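Local coordinates for DUF2235 domain-containing protein (Pseudomonas aeruginosa, PDB 4O5P) that is a type VI secretion effector, a phospholipase that probably hydrolyses membrane phospholipids with an alpha/beta-hydrolase type of catalytic domain, at residues F6-A11 with G467-V472; R307-A312 with C325-R330; H333-H338 with T370-Y375; D347-R352 with S364-W369. One frame throughout, in Å; residues are numbered along the deposited sequence.

Interaction 1 of 4, residues F6-A11 with G467-V472; sequences FGFHIA and GPLEEV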
# COMPACT_ATOMS: atom_id res chain seq x y z
N PHE A 6 -7.96 9.58 19.91
CA PHE A 6 -6.76 9.77 19.10
C PHE A 6 -5.52 9.16 19.71
O PHE A 6 -5.54 8.67 20.85
CB PHE A 6 -6.54 11.26 18.79
CG PHE A 6 -5.83 12.03 19.88
CD1 PHE A 6 -6.39 12.14 21.15
CD2 PHE A 6 -4.63 12.67 19.61
CE1 PHE A 6 -5.74 12.86 22.15
CE2 PHE A 6 -3.97 13.39 20.61
CZ PHE A 6 -4.53 13.49 21.88
N GLY A 7 -4.43 9.20 18.95
CA GLY A 7 -3.13 8.78 19.44
C GLY A 7 -2.76 7.39 18.97
O GLY A 7 -3.49 6.78 18.19
N PHE A 8 -1.66 6.87 19.49
CA PHE A 8 -1.21 5.53 19.13
C PHE A 8 -1.46 4.53 20.26
O PHE A 8 -1.16 4.83 21.42
CB PHE A 8 0.25 5.57 18.77
CG PHE A 8 0.86 4.22 18.52
CD1 PHE A 8 0.68 3.57 17.32
CD2 PHE A 8 1.62 3.60 19.51
CE1 PHE A 8 1.25 2.32 17.10
CE2 PHE A 8 2.18 2.35 19.29
CZ PHE A 8 1.99 1.72 18.09
N HIS A 9 -2.02 3.37 19.92
CA HIS A 9 -2.28 2.33 20.93
C HIS A 9 -2.01 0.94 20.39
O HIS A 9 -1.88 0.75 19.17
CB HIS A 9 -3.73 2.39 21.42
CG HIS A 9 -4.15 3.74 21.90
ND1 HIS A 9 -3.99 4.14 23.21
CD2 HIS A 9 -4.71 4.78 21.25
CE1 HIS A 9 -4.44 5.38 23.34
NE2 HIS A 9 -4.89 5.78 22.16
N ILE A 10 -1.90 -0.03 21.30
CA ILE A 10 -1.92 -1.44 20.92
C ILE A 10 -3.35 -1.71 20.46
O ILE A 10 -4.28 -1.04 20.95
CB ILE A 10 -1.59 -2.35 22.13
CG1 ILE A 10 -0.17 -2.09 22.61
CG2 ILE A 10 -1.67 -3.83 21.78
CD1 ILE A 10 0.88 -2.32 21.52
N ALA A 11 -3.53 -2.66 19.55
CA ALA A 11 -4.87 -3.14 19.19
C ALA A 11 -5.71 -3.38 20.44
O ALA A 11 -5.20 -3.83 21.46
CB ALA A 11 -4.76 -4.43 18.41
N GLY A 467 3.64 1.88 24.12
CA GLY A 467 4.73 2.81 23.90
C GLY A 467 4.52 3.45 22.56
O GLY A 467 3.56 3.13 21.87
N PRO A 468 5.42 4.36 22.17
CA PRO A 468 5.31 4.92 20.81
C PRO A 468 5.58 3.83 19.79
O PRO A 468 6.13 2.77 20.13
CB PRO A 468 6.44 5.96 20.77
CG PRO A 468 7.46 5.47 21.81
CD PRO A 468 6.59 4.87 22.91
N LEU A 469 5.24 4.08 18.54
CA LEU A 469 5.39 3.06 17.51
C LEU A 469 6.80 2.46 17.43
O LEU A 469 6.95 1.25 17.24
CB LEU A 469 4.94 3.59 16.16
CG LEU A 469 4.95 2.63 14.98
CD1 LEU A 469 4.25 1.32 15.34
CD2 LEU A 469 4.24 3.31 13.81
N GLU A 470 7.82 3.30 17.60
CA GLU A 470 9.20 2.81 17.54
C GLU A 470 9.48 1.70 18.56
O GLU A 470 10.07 0.66 18.23
CB GLU A 470 10.19 3.97 17.74
CG GLU A 470 10.20 4.99 16.61
CD GLU A 470 9.28 6.18 16.84
OE1 GLU A 470 8.23 6.03 17.51
OE2 GLU A 470 9.62 7.29 16.34
N GLU A 471 9.06 1.91 19.80
CA GLU A 471 9.32 0.93 20.84
C GLU A 471 8.50 -0.33 20.66
O GLU A 471 8.97 -1.43 20.99
CB GLU A 471 9.02 1.53 22.22
CG GLU A 471 9.99 2.62 22.61
CD GLU A 471 11.41 2.11 22.79
OE1 GLU A 471 11.63 0.90 23.03
OE2 GLU A 471 12.35 2.93 22.68
N VAL A 472 7.28 -0.17 20.14
CA VAL A 472 6.43 -1.32 19.89
C VAL A 472 7.07 -2.16 18.79
O VAL A 472 7.06 -3.39 18.85
CB VAL A 472 4.96 -0.91 19.53
CG1 VAL A 472 4.20 -2.07 18.93
CG2 VAL A 472 4.22 -0.42 20.78
O HOH W 1 0.65 3.42 23.19

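Interaction 2 of 4, residues R307-A312 with C325-R330; sequences RLPDEA and CSFLKR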
# COMPACT_ATOMS: atom_id res chain seq x y z
N ARG A 307 0.92 12.87 4.79
CA ARG A 307 0.48 13.64 5.95
C ARG A 307 -1.04 13.82 5.87
O ARG A 307 -1.55 14.29 4.85
CB ARG A 307 1.16 15.00 5.89
CG ARG A 307 1.01 15.82 7.13
CD ARG A 307 1.37 17.29 6.84
NE ARG A 307 0.88 18.10 7.94
CZ ARG A 307 1.56 18.29 9.07
NH1 ARG A 307 2.77 17.75 9.21
NH2 ARG A 307 1.03 19.03 10.04
N LEU A 308 -1.76 13.43 6.91
CA LEU A 308 -3.22 13.52 6.85
C LEU A 308 -3.63 14.99 6.70
O LEU A 308 -2.87 15.89 7.09
CB LEU A 308 -3.87 12.88 8.08
CG LEU A 308 -3.79 11.38 8.36
CD1 LEU A 308 -4.57 11.08 9.62
CD2 LEU A 308 -4.36 10.52 7.24
N PRO A 309 -4.81 15.26 6.09
CA PRO A 309 -5.24 16.66 5.91
C PRO A 309 -5.31 17.42 7.23
O PRO A 309 -5.83 16.90 8.23
CB PRO A 309 -6.65 16.52 5.32
CG PRO A 309 -6.59 15.26 4.53
CD PRO A 309 -5.68 14.32 5.36
N ASP A 310 -4.78 18.64 7.23
CA ASP A 310 -4.87 19.51 8.40
C ASP A 310 -6.07 20.44 8.26
O ASP A 310 -6.30 21.02 7.20
CB ASP A 310 -3.59 20.32 8.59
CG ASP A 310 -2.63 19.66 9.56
OD1 ASP A 310 -3.10 19.03 10.54
OD2 ASP A 310 -1.41 19.79 9.36
N GLU A 311 -6.83 20.55 9.34
CA GLU A 311 -7.99 21.42 9.36
C GLU A 311 -7.53 22.86 9.57
O GLU A 311 -6.48 23.10 10.18
CB GLU A 311 -8.94 20.99 10.48
CG GLU A 311 -9.41 19.54 10.39
CD GLU A 311 -10.10 19.20 9.06
OE1 GLU A 311 -10.63 20.12 8.39
OE2 GLU A 311 -10.12 18.00 8.69
N ALA A 312 -8.30 23.81 9.05
CA ALA A 312 -7.95 25.23 9.12
C ALA A 312 -8.35 25.89 10.46
O ALA A 312 -8.60 25.21 11.46
CB ALA A 312 -8.57 25.99 7.95
N CYS A 325 -16.86 22.83 9.80
CA CYS A 325 -15.64 23.51 9.40
C CYS A 325 -14.59 22.51 8.88
O CYS A 325 -13.66 22.90 8.16
CB CYS A 325 -15.03 24.28 10.58
SG CYS A 325 -16.11 25.52 11.38
N SER A 326 -14.75 21.24 9.24
CA SER A 326 -13.69 20.24 9.06
C SER A 326 -13.80 19.42 7.77
O SER A 326 -14.89 19.08 7.33
CB SER A 326 -13.63 19.29 10.27
OG SER A 326 -13.50 20.01 11.49
N PHE A 327 -12.65 19.11 7.18
CA PHE A 327 -12.59 18.28 6.00
C PHE A 327 -12.58 16.77 6.32
O PHE A 327 -13.28 15.97 5.66
CB PHE A 327 -11.39 18.67 5.14
CG PHE A 327 -11.28 17.89 3.87
CD1 PHE A 327 -12.20 18.07 2.85
CD2 PHE A 327 -10.25 16.96 3.70
CE1 PHE A 327 -12.09 17.35 1.67
CE2 PHE A 327 -10.15 16.23 2.53
CZ PHE A 327 -11.06 16.42 1.51
N LEU A 328 -11.82 16.38 7.34
CA LEU A 328 -11.70 14.97 7.73
C LEU A 328 -12.24 14.75 9.13
O LEU A 328 -11.73 15.34 10.09
CB LEU A 328 -10.23 14.52 7.67
CG LEU A 328 -9.89 13.13 8.21
CD1 LEU A 328 -10.55 12.09 7.33
CD2 LEU A 328 -8.35 12.91 8.25
N LYS A 329 -13.26 13.91 9.27
CA LYS A 329 -13.92 13.72 10.57
C LYS A 329 -13.31 12.61 11.44
O LYS A 329 -13.46 12.63 12.66
CB LYS A 329 -15.40 13.39 10.38
CG LYS A 329 -16.19 14.35 9.49
CD LYS A 329 -16.13 15.78 9.96
CE LYS A 329 -16.82 16.67 8.91
NZ LYS A 329 -17.04 18.10 9.32
N ARG A 330 -12.63 11.66 10.82
CA ARG A 330 -12.20 10.44 11.52
C ARG A 330 -11.26 9.61 10.64
O ARG A 330 -11.59 9.27 9.51
CB ARG A 330 -13.43 9.59 11.88
CG ARG A 330 -13.10 8.26 12.60
CD ARG A 330 -12.52 8.50 13.99
NE ARG A 330 -12.35 7.25 14.73
CZ ARG A 330 -11.57 7.12 15.80
NH1 ARG A 330 -10.88 8.16 16.24
NH2 ARG A 330 -11.48 5.96 16.42
O HOH W 2 -10.41 23.02 7.79

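Interaction 3 of 4, residues H333-H338 with T370-Y375; sequences HLVSCH and TVEYAY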
# COMPACT_ATOMS: atom_id res chain seq x y z
N HIS A 333 -6.01 4.01 11.53
CA HIS A 333 -4.93 3.32 10.81
C HIS A 333 -4.44 2.12 11.61
O HIS A 333 -3.88 2.27 12.67
CB HIS A 333 -3.75 4.28 10.61
CG HIS A 333 -2.69 3.77 9.67
ND1 HIS A 333 -1.40 4.23 9.71
CD2 HIS A 333 -2.75 2.88 8.64
CE1 HIS A 333 -0.69 3.65 8.74
NE2 HIS A 333 -1.49 2.83 8.08
N LEU A 334 -4.64 0.93 11.06
CA LEU A 334 -4.21 -0.30 11.68
C LEU A 334 -2.91 -0.69 11.00
O LEU A 334 -2.88 -0.80 9.77
CB LEU A 334 -5.28 -1.37 11.44
CG LEU A 334 -6.69 -0.98 11.89
CD1 LEU A 334 -7.64 -2.14 11.73
CD2 LEU A 334 -6.70 -0.46 13.35
N VAL A 335 -1.86 -0.90 11.79
CA VAL A 335 -0.52 -1.19 11.25
C VAL A 335 0.06 -2.53 11.71
O VAL A 335 -0.25 -3.00 12.80
CB VAL A 335 0.47 -0.04 11.56
CG1 VAL A 335 -0.15 1.34 11.21
CG2 VAL A 335 0.87 -0.04 13.02
N SER A 336 0.89 -3.14 10.86
CA SER A 336 1.58 -4.40 11.17
C SER A 336 2.82 -4.17 12.04
O SER A 336 3.62 -3.28 11.73
CB SER A 336 1.99 -5.06 9.84
OG SER A 336 3.03 -6.02 10.02
N CYS A 337 2.98 -4.94 13.11
CA CYS A 337 4.18 -4.86 13.95
C CYS A 337 5.34 -5.71 13.44
O CYS A 337 6.50 -5.44 13.76
CB CYS A 337 3.85 -5.32 15.37
SG CYS A 337 2.76 -4.23 16.24
N HIS A 338 5.03 -6.74 12.67
CA HIS A 338 6.02 -7.77 12.31
C HIS A 338 6.51 -7.73 10.87
O HIS A 338 7.41 -8.50 10.51
CB HIS A 338 5.50 -9.16 12.69
CG HIS A 338 5.12 -9.26 14.13
ND1 HIS A 338 3.85 -9.57 14.55
CD2 HIS A 338 5.83 -9.01 15.25
CE1 HIS A 338 3.80 -9.53 15.87
NE2 HIS A 338 4.99 -9.18 16.32
N THR A 370 -7.92 11.19 14.87
CA THR A 370 -7.20 10.14 14.14
C THR A 370 -6.45 9.23 15.11
O THR A 370 -5.86 9.71 16.08
CB THR A 370 -6.25 10.73 13.07
OG1 THR A 370 -5.15 11.41 13.71
CG2 THR A 370 -7.00 11.72 12.19
N VAL A 371 -6.46 7.93 14.85
CA VAL A 371 -5.91 6.96 15.82
C VAL A 371 -5.17 5.87 15.06
O VAL A 371 -5.54 5.55 13.93
CB VAL A 371 -7.05 6.41 16.75
CG1 VAL A 371 -8.14 5.74 15.93
CG2 VAL A 371 -6.51 5.48 17.81
N GLU A 372 -4.10 5.34 15.65
CA GLU A 372 -3.23 4.35 15.00
C GLU A 372 -3.08 3.16 15.96
O GLU A 372 -2.65 3.32 17.10
CB GLU A 372 -1.87 5.01 14.67
CG GLU A 372 -0.82 4.13 13.94
CD GLU A 372 0.23 4.97 13.22
OE1 GLU A 372 1.20 5.43 13.85
OE2 GLU A 372 0.09 5.18 12.00
N TYR A 373 -3.46 1.97 15.50
CA TYR A 373 -3.42 0.77 16.34
C TYR A 373 -2.37 -0.21 15.85
O TYR A 373 -2.30 -0.50 14.64
CB TYR A 373 -4.77 0.07 16.34
CG TYR A 373 -5.82 0.77 17.17
CD1 TYR A 373 -5.81 0.69 18.56
CD2 TYR A 373 -6.84 1.49 16.56
CE1 TYR A 373 -6.79 1.32 19.33
CE2 TYR A 373 -7.81 2.11 17.31
CZ TYR A 373 -7.78 2.03 18.69
OH TYR A 373 -8.76 2.66 19.42
N ALA A 374 -1.56 -0.72 16.78
CA ALA A 374 -0.55 -1.74 16.46
C ALA A 374 -1.20 -3.13 16.48
O ALA A 374 -1.88 -3.48 17.45
CB ALA A 374 0.58 -1.70 17.45
N TYR A 375 -0.97 -3.90 15.41
CA TYR A 375 -1.54 -5.25 15.20
C TYR A 375 -0.44 -6.29 14.91
O TYR A 375 0.59 -5.98 14.32
CB TYR A 375 -2.55 -5.25 14.03
CG TYR A 375 -3.98 -5.01 14.47
CD1 TYR A 375 -4.42 -3.73 14.81
CD2 TYR A 375 -4.89 -6.05 14.57
CE1 TYR A 375 -5.74 -3.50 15.23
CE2 TYR A 375 -6.18 -5.84 15.00
CZ TYR A 375 -6.60 -4.57 15.33
OH TYR A 375 -7.90 -4.37 15.75

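Interaction 4 of 4, residues D347-R352 with S364-W369; sequences DSIRRR and SCYRKW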
# COMPACT_ATOMS: atom_id res chain seq x y z
N ASP A 347 4.17 3.98 6.30
CA ASP A 347 3.93 5.38 6.61
C ASP A 347 2.95 5.48 7.77
O ASP A 347 1.76 5.23 7.62
CB ASP A 347 3.40 6.16 5.39
CG ASP A 347 4.49 6.96 4.70
OD1 ASP A 347 5.19 6.38 3.84
OD2 ASP A 347 4.65 8.17 5.01
N SER A 348 3.46 5.87 8.93
CA SER A 348 2.60 6.19 10.06
C SER A 348 1.76 7.44 9.74
O SER A 348 2.11 8.23 8.87
CB SER A 348 3.45 6.43 11.30
OG SER A 348 2.67 6.83 12.41
N ILE A 349 0.64 7.62 10.44
CA ILE A 349 -0.13 8.85 10.28
C ILE A 349 0.27 9.88 11.34
O ILE A 349 -0.38 10.92 11.47
CB ILE A 349 -1.63 8.61 10.39
CG1 ILE A 349 -1.97 7.93 11.72
CG2 ILE A 349 -2.14 7.79 9.21
CD1 ILE A 349 -3.43 8.02 12.08
N ARG A 350 1.34 9.57 12.08
CA ARG A 350 1.97 10.53 13.01
C ARG A 350 2.72 11.62 12.24
O ARG A 350 3.31 11.37 11.19
CB ARG A 350 2.95 9.83 13.97
CG ARG A 350 3.14 10.53 15.35
CD ARG A 350 4.05 9.73 16.28
NE ARG A 350 5.47 9.82 15.88
CZ ARG A 350 6.38 8.92 16.22
NH1 ARG A 350 6.03 7.87 16.93
NH2 ARG A 350 7.64 9.06 15.83
N ARG A 351 2.68 12.83 12.77
CA ARG A 351 3.33 13.97 12.13
C ARG A 351 3.42 15.16 13.10
O ARG A 351 2.70 15.21 14.10
CB ARG A 351 2.55 14.37 10.88
CG ARG A 351 1.46 15.40 11.13
CD ARG A 351 0.25 14.87 11.90
NE ARG A 351 -0.76 15.92 12.03
CZ ARG A 351 -0.77 16.82 13.01
NH1 ARG A 351 0.16 16.78 13.96
NH2 ARG A 351 -1.72 17.76 13.06
N ARG A 352 4.29 16.11 12.78
CA ARG A 352 4.40 17.32 13.58
C ARG A 352 3.34 18.35 13.17
O ARG A 352 2.99 18.45 11.99
CB ARG A 352 5.80 17.91 13.43
CG ARG A 352 6.92 16.92 13.70
CD ARG A 352 8.28 17.58 13.60
NE ARG A 352 8.42 18.61 14.63
CZ ARG A 352 9.26 19.64 14.57
NH1 ARG A 352 10.06 19.81 13.51
NH2 ARG A 352 9.29 20.52 15.57
N SER A 364 6.44 14.93 17.15
CA SER A 364 5.60 14.16 16.24
C SER A 364 4.43 13.65 17.08
O SER A 364 4.63 13.15 18.16
CB SER A 364 6.39 13.00 15.64
OG SER A 364 5.64 12.35 14.63
N CYS A 365 3.21 13.83 16.58
CA CYS A 365 2.02 13.38 17.29
C CYS A 365 0.89 13.11 16.31
O CYS A 365 1.07 13.13 15.09
CB CYS A 365 1.57 14.44 18.30
SG CYS A 365 1.08 16.02 17.50
N TYR A 366 -0.30 12.89 16.84
CA TYR A 366 -1.44 12.51 16.02
C TYR A 366 -2.47 13.61 16.03
O TYR A 366 -2.85 14.13 17.08
CB TYR A 366 -2.04 11.19 16.52
CG TYR A 366 -1.07 10.04 16.42
CD1 TYR A 366 -0.15 9.80 17.42
CD2 TYR A 366 -1.06 9.22 15.28
CE1 TYR A 366 0.76 8.75 17.32
CE2 TYR A 366 -0.17 8.17 15.17
CZ TYR A 366 0.74 7.93 16.18
OH TYR A 366 1.62 6.89 16.06
N ARG A 367 -2.91 13.97 14.83
CA ARG A 367 -4.01 14.91 14.62
C ARG A 367 -5.32 14.48 15.30
O ARG A 367 -5.63 13.29 15.35
CB ARG A 367 -4.23 15.00 13.12
CG ARG A 367 -5.13 16.11 12.72
CD ARG A 367 -6.49 15.55 12.38
NE ARG A 367 -6.90 16.04 11.09
CZ ARG A 367 -8.16 16.15 10.70
NH1 ARG A 367 -9.15 15.79 11.51
NH2 ARG A 367 -8.41 16.62 9.50
N LYS A 368 -6.10 15.45 15.79
CA LYS A 368 -7.40 15.15 16.43
C LYS A 368 -8.23 14.17 15.60
O LYS A 368 -8.16 14.18 14.37
CB LYS A 368 -8.21 16.45 16.67
CG LYS A 368 -8.56 17.23 15.40
CD LYS A 368 -9.38 18.48 15.72
CE LYS A 368 -9.68 19.30 14.46
NZ LYS A 368 -10.40 20.58 14.75
N TRP A 369 -8.99 13.31 16.26
CA TRP A 369 -9.92 12.41 15.58
C TRP A 369 -9.23 11.38 14.70
O TRP A 369 -9.90 10.76 13.86
CB TRP A 369 -10.93 13.19 14.71
CG TRP A 369 -11.56 14.39 15.37
CD1 TRP A 369 -11.77 14.57 16.71
CD2 TRP A 369 -12.05 15.56 14.72
NE1 TRP A 369 -12.38 15.80 16.93
CE2 TRP A 369 -12.57 16.42 15.72
CE3 TRP A 369 -12.12 15.97 13.38
CZ2 TRP A 369 -13.13 17.67 15.42
CZ3 TRP A 369 -12.68 17.21 13.09
CH2 TRP A 369 -13.17 18.04 14.11
O HOH W 3 -2.59 12.21 12.74
O HOH W 4 3.49 6.47 18.01

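Interaction 1 of 4, residues F6-A11 with G467-V472
Phe8 of the N-terminal strand 7-10 meets the first turn of helix 469-487 with its ring, and the contact is mostly apolar. Phe8 CG, anti to the backbone N (chi1 174°), starts the ring off toward the helix. Leu469 lies over one face of the ring: its CB sits 4.2 Å from the ring centroid and 19° off the ring normal, a CH-pi contact, and its CD1 comes within 3.6 Å of Phe8 CZ. The two side chains cross at about a right angle. Val472, one turn on, approaches the same ring at its edge, CG2 lying 3.7 Å from Phe8 CE2. Val472 CG2 also lies 3.9 Å from Ile10 CD1, which makes Val472 the common neighbour of the two strand residues.

Polar groups enter by two routes. The carbonyl O of Gly467 lies near the ring plane, 3.0 Å from Phe8 CE2, facing the rim where the aromatic hydrogens are. A water joins the backbones, donating to Phe8 O at 2.9 Å and to Gly467 O at 3.2 Å.

Phe8 also touches Glu372 and Ala374 of strand 370-375, to which strand 7-10 is hydrogen-bonded, while Glu470 forms a salt bridge with Arg350. Pro468 takes the N-cap position, and its O accepts the bond from Val472 N at 3.2 Å. The arrangement is that of a helix N-terminus packed on a strand added in parallel to the mixed sheet of an alpha/beta-hydrolase-like domain.

Interaction 2 of 4, residues R307-A312 with C325-R330
Glu311 reaches across to the backbone of Ser326-Leu328, and its side chain carries the polar part of the contact. From CB, CG is set anti to the carbonyl carbon (chi1 -57°) and the chain bends at chi2. Glu311 CD then lies 3.2 Å from Phe327 N. Glu311 OE1 accepts from Phe327 N at 2.6 Å, with an N-H...O angle of 169°, and also lies 3.1 Å from Ser326 CA. Glu311 OE2 accepts from Leu328 N at 2.7 Å. Both donors come from the syn side, although tilted out of the carboxylate plane, so two successive amides fix the rotation of the group.

A water extends this grip, donating to OE1 and to Cys325 O while accepting from Ala312 N. Arg367 adds a salt bridge to Glu311 OE2.

Beside it the contact is apolar. Pro309 CB lies 4.0 Å from Phe327 CD2, at the edge of that ring, and Pro309 CD faces Leu328 CD2 at 4.2 Å. Backbone hydrogen bonds join Phe327 and Lys329 to Ile274. The arrangement is thus two loop segments running antiparallel (172° apart), with a glutamate carboxylate accepting from two successive backbone amides, beside strand 270-280 of the catalytic domain's sheet.

Interaction 3 of 4, residues H333-H338 with T370-Y375
His333 and Glu372, paired in register on neighbouring strands, are joined by a side-chain hydrogen bond on one face of the sheet: His333 ND1 donates to Glu372 OE2 at 2.9 Å. The motif is a parallel beta pair within the mixed central sheet of an alpha/beta-hydrolase-like domain, with strand axes 4.7 Å apart and inclined by 26°. Each CG is anti to its backbone N, which starts the two side chains off alike, and they lie side by side, pointing the same way. OE2 uses its anti lone pair, while ring and carboxylate planes are 52° apart. Glu372 OE1 is held separately by Ser348 and Tyr366, and Ile349 N gives OE2 a second donor; the buried carboxylate is therefore well supplied with donors.

The main chains show the alternation of a parallel pair. His333 N binds Val371 O, and His333 O receives Tyr373 N; Val335 repeats the pattern with Tyr373 O and Tyr375 N, before Cys337 N closes the series on Tyr375 O. The straightest of these is Val335 N to Tyr373 O (171°).

On the face of Leu334 and Tyr373, one methyl serves two aromatic residues. Leu334 CD2 touches Tyr373 CB at 3.6 Å and Tyr375 CE1 at 3.7 Å. Val335 lies on the face of His333 and Glu372, its CG1 3.4 Å above the His333 ring plane and offset toward the rim. Beyond the strand end, Cys337 SG rests 3.6 Å from Ala374 CB.

Interaction 4 of 4, residues D347-R352 with S364-W369
Ser364, Tyr366 and Arg350 bury the largest areas here, about a short antiparallel bridge that pairs Arg351 with Cys365. Arg351 N donates to Cys365 O at 2.8 Å and Cys365 N returns a bond to Arg351 O at 2.9 Å, marking a hydrogen-bonded pair. Arg350 sends its chain over one face of the Tyr366 ring: CG lies 3.8 Å from the centroid, 21° off the normal, a CH-pi contact. The chain then bends at chi3 (73°), and the guanidinium plane stands 86° from that of the ring. Arg350 NE donates to Ser364 OG at 2.8 Å, nearly in the guanidinium plane, while Arg350 NH1 donates to a water, which in turn donates to Tyr366 OH. Arg350 NH2 has its outside partner in Glu470.

Ile349 approaches the same ring at its edge, with CG1 3.9 Å from Tyr366 CD2. Just before it, Ser348 OG accepts from Arg350 N, an ST turn that shapes the backbone between Ser348 and Arg350. Glu372 is the outside partner of both the Ser348 and Tyr366 hydroxyls.

Arg351 adds a second guanidinium, tied to Asp353 and Asp310 and lying against Arg367, with Arg351 NH2 3.7 Å from Arg367 CB.

Interaction 1 spans the widest stretch of chain, and its two ends enclose the other three; interaction 2 comes first among these, followed by interaction 3, which in turn encloses interaction 4. Strand 370-375 is the shared element: it pairs with strand 7-10 on one side and strand 331-336 on the other, and the centres of interactions 1 and 3 are 8 Å apart. Interaction 4 lies 11 to 12 Å from the centres of the other three and touches each. Interactions 1 and 2, by contrast, have centres 22 Å apart and do not touch. Thus the N-terminal strand joins the catalytic domain's sheet, and helix 469-487, from the C-terminal family region, packs against it.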